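Local coordinates for protein DNA polymerase III beta subunit (Streptococcus pyogenes, PDB 2AVT) that probably forms, as a ring of two subunits, the sliding clamp that encircles DNA and keeps the replicative polymerase on its template, at residues 32-37 against 77-82; 151-156 against 177-182; 160-165 against 247-252. All coordinates share one frame; numbering follows the deposited sequence.

Contact 1: 32-37 against 77-82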
loop_
_atom_site.group_PDB
_atom_site.type_symbol
_atom_site.label_atom_id
_atom_site.label_comp_id
_atom_site.label_asym_id
_atom_site.label_seq_id
_atom_site.Cartn_x
_atom_site.Cartn_y
_atom_site.Cartn_z
ATOM N N SER A 32 11.478 4.079 -20.579
ATOM C CA SER A 32 11.627 4.101 -19.119
ATOM C C SER A 32 12.240 5.449 -18.710
ATOM O O SER A 32 12.285 5.806 -17.532
ATOM C CB SER A 32 12.580 2.989 -18.660
ATOM O OG SER A 32 13.880 3.228 -19.178
ATOM N N SER A 33 12.728 6.202 -19.683
ATOM C CA SER A 33 13.356 7.463 -19.349
ATOM C C SER A 33 12.448 8.684 -19.404
ATOM O O SER A 33 11.373 8.674 -20.031
ATOM C CB SER A 33 14.573 7.681 -20.246
ATOM O OG SER A 33 14.185 7.776 -21.598
ATOM N N ILE A 34 12.857 9.725 -18.687
ATOM C CA ILE A 34 12.116 10.966 -18.726
ATOM C C ILE A 34 12.968 11.877 -19.597
ATOM O O ILE A 34 14.206 11.875 -19.511
ATOM C CB ILE A 34 11.907 11.569 -17.311
ATOM C CG1 ILE A 34 11.107 12.872 -17.422
ATOM C CG2 ILE A 34 13.235 11.788 -16.633
ATOM C CD1 ILE A 34 10.329 13.231 -16.169
ATOM N N LYS A 35 12.315 12.622 -20.477
ATOM C CA LYS A 35 13.023 13.521 -21.369
ATOM C C LYS A 35 12.938 14.922 -20.793
ATOM O O LYS A 35 11.865 15.386 -20.420
ATOM C CB LYS A 35 12.393 13.464 -22.765
ATOM C CG LYS A 35 12.987 14.407 -23.778
ATOM C CD LYS A 35 12.208 14.310 -25.086
ATOM C CE LYS A 35 12.566 15.443 -26.035
ATOM N NZ LYS A 35 11.546 15.570 -27.130
ATOM N N ILE A 36 14.083 15.585 -20.702
ATOM C CA ILE A 36 14.138 16.926 -20.149
ATOM C C ILE A 36 14.669 17.894 -21.192
ATOM O O ILE A 36 15.799 17.756 -21.661
ATOM C CB ILE A 36 15.062 16.972 -18.920
ATOM C CG1 ILE A 36 14.570 15.981 -17.863
ATOM C CG2 ILE A 36 15.093 18.375 -18.344
ATOM C CD1 ILE A 36 15.438 15.927 -16.628
ATOM N N GLU A 37 13.845 18.859 -21.578
ATOM C CA GLU A 37 14.271 19.852 -22.553
ATOM C C GLU A 37 14.248 21.207 -21.874
ATOM O O GLU A 37 13.222 21.628 -21.349
ATOM C CB GLU A 37 13.335 19.869 -23.754
ATOM C CG GLU A 37 13.304 18.574 -24.512
ATOM C CD GLU A 37 12.224 18.567 -25.572
ATOM O OE1 GLU A 37 11.041 18.808 -25.221
ATOM O OE2 GLU A 37 12.561 18.313 -26.747
ATOM N N LEU A 77 17.064 10.706 -18.933
ATOM C CA LEU A 77 17.535 10.080 -17.702
ATOM C C LEU A 77 16.501 9.033 -17.299
ATOM O O LEU A 77 15.313 9.203 -17.596
ATOM C CB LEU A 77 17.657 11.139 -16.587
ATOM C CG LEU A 77 18.671 12.267 -16.797
ATOM C CD1 LEU A 77 18.459 13.397 -15.779
ATOM C CD2 LEU A 77 20.071 11.690 -16.675
ATOM N N GLU A 78 16.930 7.949 -16.651
ATOM C CA GLU A 78 15.966 6.933 -16.217
ATOM C C GLU A 78 15.040 7.642 -15.244
ATOM O O GLU A 78 15.486 8.166 -14.225
ATOM C CB GLU A 78 16.663 5.766 -15.510
ATOM C CG GLU A 78 17.450 4.852 -16.427
ATOM C CD GLU A 78 16.577 4.192 -17.476
ATOM O OE1 GLU A 78 15.450 3.783 -17.135
ATOM O OE2 GLU A 78 17.023 4.069 -18.633
ATOM N N ALA A 79 13.751 7.655 -15.557
ATOM C CA ALA A 79 12.758 8.352 -14.742
ATOM C C ALA A 79 12.672 8.049 -13.240
ATOM O O ALA A 79 12.920 8.928 -12.416
ATOM C CB ALA A 79 11.392 8.187 -15.367
ATOM N N SER A 80 12.271 6.834 -12.881
ATOM C CA SER A 80 12.134 6.469 -11.474
ATOM C C SER A 80 13.411 6.724 -10.690
ATOM O O SER A 80 13.382 7.222 -9.567
ATOM C CB SER A 80 11.737 4.999 -11.343
ATOM O OG SER A 80 10.386 4.831 -11.716
ATOM N N PHE A 81 14.536 6.386 -11.299
ATOM C CA PHE A 81 15.825 6.578 -10.666
ATOM C C PHE A 81 16.124 8.077 -10.464
ATOM O O PHE A 81 16.522 8.507 -9.376
ATOM C CB PHE A 81 16.889 5.908 -11.536
ATOM C CG PHE A 81 18.286 6.050 -11.013
ATOM C CD1 PHE A 81 18.634 5.547 -9.773
ATOM C CD2 PHE A 81 19.257 6.680 -11.772
ATOM C CE1 PHE A 81 19.929 5.671 -9.299
ATOM C CE2 PHE A 81 20.548 6.807 -11.301
ATOM C CZ PHE A 81 20.881 6.299 -10.061
ATOM N N PHE A 82 15.906 8.874 -11.503
ATOM C CA PHE A 82 16.174 10.302 -11.419
ATOM C C PHE A 82 15.331 10.975 -10.353
ATOM O O PHE A 82 15.826 11.798 -9.577
ATOM C CB PHE A 82 15.904 10.976 -12.765
ATOM C CG PHE A 82 16.104 12.462 -12.742
ATOM C CD1 PHE A 82 17.340 13.000 -12.415
ATOM C CD2 PHE A 82 15.063 13.321 -13.062
ATOM C CE1 PHE A 82 17.536 14.378 -12.416
ATOM C CE2 PHE A 82 15.251 14.697 -13.063
ATOM C CZ PHE A 82 16.490 15.224 -12.741
HETATM O O HOH W 1 11.896 4.735 -15.051
HETATM O O HOH W 2 15.591 4.210 -20.896
#

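Contact 2: 151-156 against 177-182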
loop_
_atom_site.group_PDB
_atom_site.type_symbol
_atom_site.label_atom_id
_atom_site.label_comp_id
_atom_site.label_asym_id
_atom_site.label_seq_id
_atom_site.Cartn_x
_atom_site.Cartn_y
_atom_site.Cartn_z
ATOM N N PHE A 151 -14.863 2.980 -15.418
ATOM C CA PHE A 151 -14.975 1.658 -14.798
ATOM C C PHE A 151 -15.832 0.632 -15.546
ATOM O O PHE A 151 -15.641 -0.574 -15.380
ATOM C CB PHE A 151 -15.517 1.811 -13.373
ATOM C CG PHE A 151 -16.968 2.206 -13.316
ATOM C CD1 PHE A 151 -17.968 1.239 -13.326
ATOM C CD2 PHE A 151 -17.336 3.544 -13.281
ATOM C CE1 PHE A 151 -19.304 1.595 -13.301
ATOM C CE2 PHE A 151 -18.677 3.910 -13.256
ATOM C CZ PHE A 151 -19.659 2.934 -13.267
ATOM N N ALA A 152 -16.776 1.098 -16.360
ATOM C CA ALA A 152 -17.661 0.190 -17.085
ATOM C C ALA A 152 -17.043 -0.461 -18.322
ATOM O O ALA A 152 -17.553 -1.469 -18.815
ATOM C CB ALA A 152 -18.947 0.918 -17.466
ATOM N N ALA A 153 -15.955 0.109 -18.829
ATOM C CA ALA A 153 -15.302 -0.445 -20.007
ATOM C C ALA A 153 -14.761 -1.844 -19.729
ATOM O O ALA A 153 -14.557 -2.229 -18.575
ATOM C CB ALA A 153 -14.173 0.469 -20.464
ATOM N N SER A 154 -14.531 -2.600 -20.796
ATOM C CA SER A 154 -14.014 -3.958 -20.678
ATOM C C SER A 154 -12.490 -3.989 -20.564
ATOM O O SER A 154 -11.791 -3.158 -21.146
ATOM C CB SER A 154 -14.448 -4.793 -21.887
ATOM O OG SER A 154 -13.995 -6.129 -21.772
ATOM N N LEU A 155 -11.989 -4.963 -19.809
ATOM C CA LEU A 155 -10.555 -5.145 -19.606
ATOM C C LEU A 155 -10.035 -6.183 -20.592
ATOM O O LEU A 155 -8.867 -6.163 -20.984
ATOM C CB LEU A 155 -10.293 -5.627 -18.179
ATOM C CG LEU A 155 -10.706 -4.654 -17.080
ATOM C CD1 LEU A 155 -10.584 -5.324 -15.723
ATOM C CD2 LEU A 155 -9.829 -3.417 -17.161
ATOM N N GLN A 156 -10.923 -7.091 -20.981
ATOM C CA GLN A 156 -10.603 -8.163 -21.911
ATOM C C GLN A 156 -10.030 -7.630 -23.217
ATOM O O GLN A 156 -10.707 -6.922 -23.960
ATOM C CB GLN A 156 -11.863 -8.979 -22.196
ATOM C CG GLN A 156 -12.586 -9.457 -20.942
ATOM C CD GLN A 156 -11.790 -10.484 -20.155
ATOM O OE1 GLN A 156 -10.641 -10.245 -19.781
ATOM N NE2 GLN A 156 -12.403 -11.634 -19.895
ATOM N N ALA A 177 -20.999 10.176 -23.788
ATOM C CA ALA A 177 -19.861 9.409 -23.304
ATOM C C ALA A 177 -20.453 8.105 -22.797
ATOM O O ALA A 177 -21.270 8.116 -21.875
ATOM C CB ALA A 177 -19.154 10.143 -22.165
ATOM N N VAL A 178 -20.062 6.989 -23.410
ATOM C CA VAL A 178 -20.570 5.685 -22.991
ATOM C C VAL A 178 -19.480 4.616 -22.944
ATOM O O VAL A 178 -18.533 4.636 -23.730
ATOM C CB VAL A 178 -21.689 5.181 -23.934
ATOM C CG1 VAL A 178 -21.112 4.866 -25.296
ATOM C CG2 VAL A 178 -22.347 3.950 -23.338
ATOM N N ALA A 179 -19.626 3.686 -22.006
ATOM C CA ALA A 179 -18.680 2.585 -21.846
ATOM C C ALA A 179 -19.467 1.371 -21.375
ATOM O O ALA A 179 -20.424 1.504 -20.616
ATOM C CB ALA A 179 -17.602 2.938 -20.823
ATOM N N THR A 180 -19.053 0.192 -21.828
ATOM C CA THR A 180 -19.723 -1.043 -21.466
ATOM C C THR A 180 -18.805 -2.257 -21.582
ATOM O O THR A 180 -17.810 -2.248 -22.311
ATOM C CB THR A 180 -20.962 -1.288 -22.361
ATOM O OG1 THR A 180 -21.641 -2.468 -21.926
ATOM C CG2 THR A 180 -20.559 -1.469 -23.811
ATOM N N ASP A 181 -19.158 -3.297 -20.836
ATOM C CA ASP A 181 -18.423 -4.555 -20.819
ATOM C C ASP A 181 -19.399 -5.649 -21.262
ATOM O O ASP A 181 -19.224 -6.813 -20.919
ATOM C CB ASP A 181 -17.924 -4.851 -19.404
ATOM C CG ASP A 181 -19.054 -5.114 -18.436
ATOM O OD1 ASP A 181 -20.173 -4.629 -18.698
ATOM O OD2 ASP A 181 -18.830 -5.802 -17.411
ATOM N N SER A 182 -20.431 -5.258 -22.015
ATOM C CA SER A 182 -21.461 -6.174 -22.512
ATOM C C SER A 182 -22.001 -7.029 -21.377
ATOM O O SER A 182 -22.369 -8.192 -21.550
ATOM C CB SER A 182 -20.909 -7.073 -23.611
ATOM O OG SER A 182 -19.911 -7.948 -23.112
#

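Contact 3: 160-165 against 247-252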
loop_
_atom_site.group_PDB
_atom_site.type_symbol
_atom_site.label_atom_id
_atom_site.label_comp_id
_atom_site.label_asym_id
_atom_site.label_seq_id
_atom_site.Cartn_x
_atom_site.Cartn_y
_atom_site.Cartn_z
ATOM N N PRO A 160 -10.738 -5.037 -28.308
ATOM C CA PRO A 160 -10.169 -3.706 -28.073
ATOM C C PRO A 160 -11.184 -2.585 -27.830
ATOM O O PRO A 160 -11.160 -1.935 -26.789
ATOM C CB PRO A 160 -9.343 -3.464 -29.336
ATOM C CG PRO A 160 -8.874 -4.838 -29.684
ATOM C CD PRO A 160 -10.133 -5.660 -29.499
ATOM N N ILE A 161 -12.073 -2.364 -28.796
ATOM C CA ILE A 161 -13.075 -1.306 -28.694
ATOM C C ILE A 161 -13.832 -1.209 -27.370
ATOM O O ILE A 161 -14.120 -0.106 -26.914
ATOM C CB ILE A 161 -14.098 -1.390 -29.858
ATOM C CG1 ILE A 161 -14.640 -2.811 -29.995
ATOM C CG2 ILE A 161 -13.449 -0.938 -31.153
ATOM C CD1 ILE A 161 -15.700 -3.156 -28.984
ATOM N N LEU A 162 -14.154 -2.341 -26.746
ATOM C CA LEU A 162 -14.877 -2.311 -25.477
ATOM C C LEU A 162 -13.990 -1.873 -24.319
ATOM O O LEU A 162 -14.474 -1.594 -23.222
ATOM C CB LEU A 162 -15.469 -3.683 -25.150
ATOM C CG LEU A 162 -16.665 -4.177 -25.969
ATOM C CD1 LEU A 162 -17.333 -5.318 -25.216
ATOM C CD2 LEU A 162 -17.666 -3.046 -26.184
ATOM N N THR A 163 -12.687 -1.821 -24.571
ATOM C CA THR A 163 -11.724 -1.428 -23.553
ATOM C C THR A 163 -11.767 0.079 -23.319
ATOM O O THR A 163 -11.334 0.567 -22.280
ATOM C CB THR A 163 -10.291 -1.825 -23.972
ATOM O OG1 THR A 163 -10.253 -3.224 -24.287
ATOM C CG2 THR A 163 -9.313 -1.548 -22.849
ATOM N N GLY A 164 -12.302 0.814 -24.283
ATOM C CA GLY A 164 -12.358 2.256 -24.135
ATOM C C GLY A 164 -13.719 2.842 -23.819
ATOM O O GLY A 164 -14.703 2.124 -23.639
ATOM N N VAL A 165 -13.757 4.166 -23.731
ATOM C CA VAL A 165 -14.987 4.897 -23.461
ATOM C C VAL A 165 -15.355 5.542 -24.785
ATOM O O VAL A 165 -14.528 6.217 -25.392
ATOM C CB VAL A 165 -14.764 5.998 -22.387
ATOM C CG1 VAL A 165 -16.055 6.784 -22.144
ATOM C CG2 VAL A 165 -14.300 5.363 -21.089
ATOM N N GLY A 247 -11.703 1.371 -34.866
ATOM C CA GLY A 247 -12.752 0.397 -35.039
ATOM C C GLY A 247 -14.127 0.997 -34.855
ATOM O O GLY A 247 -14.281 2.157 -34.471
ATOM N N ASN A 248 -15.130 0.177 -35.139
ATOM C CA ASN A 248 -16.530 0.553 -35.032
ATOM C C ASN A 248 -17.032 0.194 -33.637
ATOM O O ASN A 248 -17.109 -0.984 -33.296
ATOM C CB ASN A 248 -17.335 -0.229 -36.072
ATOM C CG ASN A 248 -16.672 -0.236 -37.434
ATOM O OD1 ASN A 248 -16.823 0.703 -38.215
ATOM N ND2 ASN A 248 -15.919 -1.293 -37.719
ATOM N N TYR A 249 -17.371 1.189 -32.827
ATOM C CA TYR A 249 -17.877 0.900 -31.490
ATOM C C TYR A 249 -19.293 0.356 -31.666
ATOM O O TYR A 249 -20.017 0.793 -32.558
ATOM C CB TYR A 249 -17.911 2.172 -30.638
ATOM C CG TYR A 249 -18.096 1.897 -29.164
ATOM C CD1 TYR A 249 -17.037 1.452 -28.381
ATOM C CD2 TYR A 249 -19.339 2.036 -28.567
ATOM C CE1 TYR A 249 -17.213 1.151 -27.044
ATOM C CE2 TYR A 249 -19.528 1.737 -27.236
ATOM C CZ TYR A 249 -18.462 1.295 -26.478
ATOM O OH TYR A 249 -18.659 0.990 -25.154
ATOM N N PRO A 250 -19.707 -0.608 -30.830
ATOM C CA PRO A 250 -21.053 -1.175 -30.949
ATOM C C PRO A 250 -22.182 -0.161 -30.775
ATOM O O PRO A 250 -22.006 0.885 -30.149
ATOM C CB PRO A 250 -21.068 -2.261 -29.872
ATOM C CG PRO A 250 -20.097 -1.749 -28.853
ATOM C CD PRO A 250 -18.975 -1.231 -29.714
ATOM N N ASP A 251 -23.337 -0.479 -31.353
ATOM C CA ASP A 251 -24.513 0.379 -31.267
ATOM C C ASP A 251 -25.075 0.226 -29.860
ATOM O O ASP A 251 -25.755 -0.752 -29.558
ATOM C CB ASP A 251 -25.562 -0.061 -32.289
ATOM C CG ASP A 251 -26.778 0.841 -32.302
ATOM O OD1 ASP A 251 -27.240 1.240 -31.212
ATOM O OD2 ASP A 251 -27.280 1.140 -33.407
ATOM N N THR A 252 -24.792 1.199 -29.004
ATOM C CA THR A 252 -25.251 1.150 -27.624
ATOM C C THR A 252 -26.577 1.879 -27.385
ATOM O O THR A 252 -27.248 1.642 -26.384
ATOM C CB THR A 252 -24.162 1.712 -26.683
ATOM O OG1 THR A 252 -24.580 1.560 -25.324
ATOM C CG2 THR A 252 -23.905 3.177 -26.979
HETATM O O HOH W 3 -16.601 0.455 -23.530
#

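Contact 1: 32-37 against 77-82
The carbonyl oxygen of Ser-32 takes two donors. One is the backbone N-H of Ala-79, with N 3.1 Å from Ser-32 O; it lies in the carbonyl plane and points at a lone pair. The other is a water, which also accepts from the backbone N of Ser-80. The first turn of helix 79-88 is thus held to the residue just before strand 33-39. Glu-78 sits at the N-cap position of that helix. Its chain bends at chi2 (-61°), which turns CD back toward Ser-32, and OE1 lies 2.6 Å from Ser-32 OG. A second water donates to both Ser-32 OG and Glu-78 OE2. Ser-32 OG also bonds to Pro-29 O, so which oxygen takes its proton is not settled.

Strands 33-39 and 73-78 are antiparallel neighbours at one edge of a sheet in the N-terminal domain of the clamp, 73-78 being the outermost strand within this chain. Ile-34 and Leu-77 form a hydrogen-bonded pair. Ile-34 N lies 2.7 Å from Leu-77 O, and Leu-77 N lies 3.1 Å from Ile-34 O. Ser-33 and Glu-78 form the next, non-hydrogen-bonded pair, and their side chains diverge. Ser-33 OG bonds to Ile-30 O.

The apolar side chains gather between sheet and helix. Ile-34 CB meets Ala-79 CB at 3.9 Å. Phe-82 has CG anti to its backbone N (chi1 178°), which directs the ring to the strand. There it meets Ile-36 tip to tip, with CE2 of Phe-82 3.8 Å from CD1 of Ile-36. Leu-77 CD1 lies over one face of this ring, 3.5 Å above the plane and shifted toward the rim. Leu-15 of helix 8-18 touches both Ile-34 and Phe-82.

Contact 2: 151-156 against 177-182
The end of strand 174-180 in the central clamp domain packs here on the loop that leaves helix 139-149. Three alanines make the close fit. Ala-179 points its CB at the loop, where it meets Ala-152 CB at 4.1 Å and Ala-153 CB at 4.2 Å. Ala-152 CB also lies 3.5 Å from the carbonyl oxygen of Ala-179. The two backbones come near, with the CA atoms of Ser-154 and Asp-181 4.5 Å apart.

No hydrogen bond joins the segments. Ala-152 O is close to Asp-181 N, but the angle is poor. Past the strand the chain turns. Ser-182 N donates to Thr-180 OG1 over 3.0 Å, which makes an ST turn. Thr-180 OG1 is also bonded to Arg-184 O.

Asp-181 has its CG between the backbone N and the carbonyl carbon (chi1 66°), which sets CG 4.0 Å from Ala-152 O. Its OD2 forms a salt bridge with Arg-184. The same arginine gives a weak hydrogen bond to Phe-151 O, so it touches both sides of the contact. Asp-181 CB touches the loop, 3.5 Å from Ala-152 O.

Contact 3: 160-165 against 247-252
Ile-161 and Leu-162 are two bumps that press on Tyr-249 and Pro-250. Ile-161 points toward the segment 247-252, and its branches part. CD1 meets the proline ring tip to tip, 3.9 Å from Pro-250 CD. CG2, anti to the carbonyl carbon, goes to the other end and comes 4.2 Å from Gly-247 CA. There the glycine presents bare backbone to the methyl.

Leu-162 CD2 reaches across to the same proline ring, 3.8 Å from Pro-250 CG. Pro-250 therefore takes a methyl from each residue. Its CD also covers one face of the Tyr-249 ring, 3.3 Å above the plane and offset toward the rim.

Residues 160-163 make a turn with helical backbone angles, which runs into strand 164-170. The 247-252 segment belongs to the loop between strands 238-243 and 262-267, which leads from the central to the C-terminal domain of the clamp. Tyr-249 CG is anti to its backbone N (chi1 -166°), which swings the ring toward the turn. The tyrosine slots its edge against that turn. Ile-161 O lies at the edge, in the ring plane, 3.3 Å from Tyr-249 CE1.

No direct hydrogen bond crosses the contact. One water bridges it, 2.7 Å from Tyr-249 OH and within reach of Leu-162 O and Gly-164 O. Beyond the two segments, the tyrosine ring meets that of His-166 and touches Val-178 and Thr-180.

In the fold
Contacts 2 and 3 share the central domain and touch each other; their centres are 8 Å apart. Both reach the same sheet, through neighbouring strands 174-180 and 164-170. Ser-154 N to Leu-162 O is a probable hydrogen bond between them, and Thr-180 packs on Tyr-249. Contact 1 lies in the N-terminal domain, with its centre about 33 Å from that of contact 2. Contacts 1 and 2 are largely buried, whereas contact 3 is partly open at Gly-247 and Asn-248. Contact 1 combines direct backbone bonds, waters and an apolar cluster. Contacts 2 and 3 have no direct hydrogen bond between their segments: contact 2 uses alanines, contact 3 larger apolar groups and a water.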